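Side-chain contact in 6-phosphogluconate dehydrogenase, NAD-binding (Mycolicibacterium smegmatis MC2 155, PDB 6SMT), which reduces imines S-enantioselectively and binds NADPH, probably as the hydride donor for that reduction: residues S243-S246 / S247-L251. Numbering follows the deposited sequence. Where two conformers were deposited one is given.
Sequences SVAS and SVRHL. With NDP (NADPH dihydro-nicotinamide-adenine-dinucleotide phosphate), chain F.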
# COMPACT_ATOMS: atom_id res chain seq x y z
N SER B 243 7.63 -16.42 -8.83
CA SER B 243 7.81 -15.23 -9.66
C SER B 243 8.22 -14.04 -8.82
O SER B 243 9.13 -13.27 -9.19
CB SER B 243 6.51 -15.00 -10.49
OG SER B 243 6.74 -13.93 -11.43
N VAL B 244 7.54 -13.81 -7.69
CA VAL B 244 7.92 -12.66 -6.84
C VAL B 244 9.25 -12.89 -6.19
O VAL B 244 9.94 -11.93 -5.91
CB VAL B 244 6.82 -12.20 -5.90
CG1 VAL B 244 6.56 -13.14 -4.88
CG2 VAL B 244 7.14 -10.84 -5.30
N ALA B 245 9.62 -14.16 -5.97
CA ALA B 245 10.98 -14.39 -5.43
C ALA B 245 12.05 -13.82 -6.35
O ALA B 245 13.10 -13.29 -5.89
CB ALA B 245 11.20 -15.87 -5.20
N SER B 246 11.85 -13.93 -7.67
CA SER B 246 12.75 -13.33 -8.62
C SER B 246 12.60 -11.82 -8.63
O SER B 246 13.57 -11.07 -8.54
CB SER B 246 12.39 -13.86 -9.99
OG SER B 246 13.13 -13.19 -10.97
N SER B 247 11.35 -11.34 -8.65
CA SER B 247 11.11 -9.90 -8.75
C SER B 247 11.70 -9.11 -7.59
O SER B 247 12.36 -8.07 -7.77
CB SER B 247 9.61 -9.65 -8.90
OG SER B 247 9.44 -8.24 -9.15
N VAL B 248 11.47 -9.59 -6.38
CA VAL B 248 11.92 -8.84 -5.19
C VAL B 248 13.45 -8.68 -5.19
O VAL B 248 13.91 -7.61 -4.75
CB VAL B 248 11.38 -9.46 -3.89
CG1 VAL B 248 12.07 -10.77 -3.55
CG2 VAL B 248 11.43 -8.45 -2.74
N ARG B 249 14.17 -9.67 -5.71
CA ARG B 249 15.64 -9.48 -5.84
C ARG B 249 16.02 -8.30 -6.70
O ARG B 249 16.95 -7.54 -6.40
CB ARG B 249 16.26 -10.79 -6.32
CG ARG B 249 16.27 -11.84 -5.24
CD ARG B 249 16.69 -13.18 -5.75
NE ARG B 249 16.90 -14.03 -4.61
CZ ARG B 249 16.03 -14.55 -3.73
NH1 ARG B 249 14.70 -14.30 -3.71
NH2 ARG B 249 16.60 -15.22 -2.74
N HIS B 250 15.27 -8.13 -7.83
CA HIS B 250 15.48 -6.97 -8.71
C HIS B 250 15.27 -5.66 -8.01
O HIS B 250 16.03 -4.72 -8.13
CB HIS B 250 14.59 -7.10 -9.93
CG HIS B 250 14.64 -8.35 -10.65
ND1 HIS B 250 13.56 -8.83 -11.35
CD2 HIS B 250 15.60 -9.32 -10.74
CE1 HIS B 250 13.84 -10.01 -11.81
NE2 HIS B 250 15.13 -10.35 -11.46
N LEU B 251 14.14 -5.60 -7.23
CA LEU B 251 13.80 -4.42 -6.47
C LEU B 251 14.89 -4.05 -5.49
O LEU B 251 15.19 -2.86 -5.37
CB LEU B 251 12.42 -4.59 -5.83
CG LEU B 251 11.28 -5.06 -6.77
CD1 LEU B 251 9.99 -5.16 -5.96
CD2 LEU B 251 11.06 -4.06 -7.90
PA NDP F . 6.37 -16.23 -14.17
O1A NDP F . 6.98 -14.94 -13.82
O2A NDP F . 6.11 -17.25 -13.11
O5B NDP F . 7.26 -16.89 -15.28
C5B NDP F . 6.92 -18.24 -15.77
C4B NDP F . 7.27 -18.34 -17.22
O4B NDP F . 8.71 -18.17 -17.40
C3B NDP F . 6.94 -19.74 -17.80
O3B NDP F . 6.61 -19.59 -19.17
C2B NDP F . 8.27 -20.46 -17.62
O2B NDP F . 8.47 -21.59 -18.42
C1B NDP F . 9.19 -19.32 -18.05
N9A NDP F . 10.59 -19.51 -17.72
C8A NDP F . 11.16 -19.52 -16.46
N7A NDP F . 12.47 -19.76 -16.50
C5A NDP F . 12.74 -20.01 -17.82
C6A NDP F . 13.91 -20.35 -18.55
N6A NDP F . 15.11 -20.46 -17.97
N1A NDP F . 13.79 -20.56 -19.86
C2A NDP F . 12.60 -20.43 -20.45
N3A NDP F . 11.45 -20.05 -19.90
C4A NDP F . 11.57 -19.87 -18.59
O3 NDP F . 5.00 -16.08 -15.01
PN NDP F . 3.90 -14.98 -15.25
O1N NDP F . 3.17 -15.40 -16.46
O2N NDP F . 3.17 -14.81 -13.98
O5D NDP F . 4.69 -13.65 -15.45
C5D NDP F . 5.55 -13.45 -16.61
C4D NDP F . 6.16 -12.08 -16.51
O4D NDP F . 5.08 -11.10 -16.53
C3D NDP F . 6.95 -11.82 -15.23
O3D NDP F . 8.17 -11.14 -15.52
C2D NDP F . 5.99 -11.03 -14.37
O2D NDP F . 6.61 -10.14 -13.44
C1D NDP F . 5.21 -10.24 -15.44
N1N NDP F . 3.87 -9.84 -14.96
C2N NDP F . 2.99 -10.78 -14.49
C3N NDP F . 1.76 -10.42 -14.00
C7N NDP F . 0.85 -11.42 -13.46
O7N NDP F . -0.23 -10.98 -12.99
N7N NDP F . 1.05 -12.73 -13.49
C4N NDP F . 1.41 -9.00 -13.93
C5N NDP F . 2.35 -8.11 -14.50
C6N NDP F . 3.51 -8.52 -14.99
P2B NDP F . 7.83 -23.00 -17.88
O1X NDP F . 6.33 -22.94 -18.13
O2X NDP F . 8.52 -24.01 -18.71
O3X NDP F . 8.16 -23.12 -16.39
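Arg249 folds back along the helix onto the carbonyl of Ala245, one turn earlier. Its NH1 gives a hydrogen bond to Ala245 O at 2.9 Å, with an N-H...O angle of 152°. The oxygen lies at the edge of the guanidinium, near its plane, but NH1 stands tilted 33° from the carbonyl plane. With CG anti to its own carbonyl carbon (chi1 -73°), the extended chain runs back beside Ala245 O, and the turn at NE brings NH1 to it. NH1 also forms a salt bridge with Asp273 of helix 263-280, so two acceptors grip it.

Ser246 O lies 3.3 Å off one face of the His250 ring, over its centre. Ser246 OG approaches His250 CE1 at 3.4 Å. Ser246 OG also makes a weak hydrogen bond to Asp76 of the second subunit.

Backbone bonds of helical i to i+4 type run from Ser247 N to Ser243 O and from Val248 N to Val244 O (2.8 Å). Val244 packs on Val272 of helix 263-280 and on Trp184 of the second subunit.

Ser243 OG donates a 2.6 Å hydrogen bond to NDP O1A. Ser243, in the first turn of helix 241-257, thus adds to an NADPH site made mostly by the Rossmann-type domain of the second subunit, across the dimer interface.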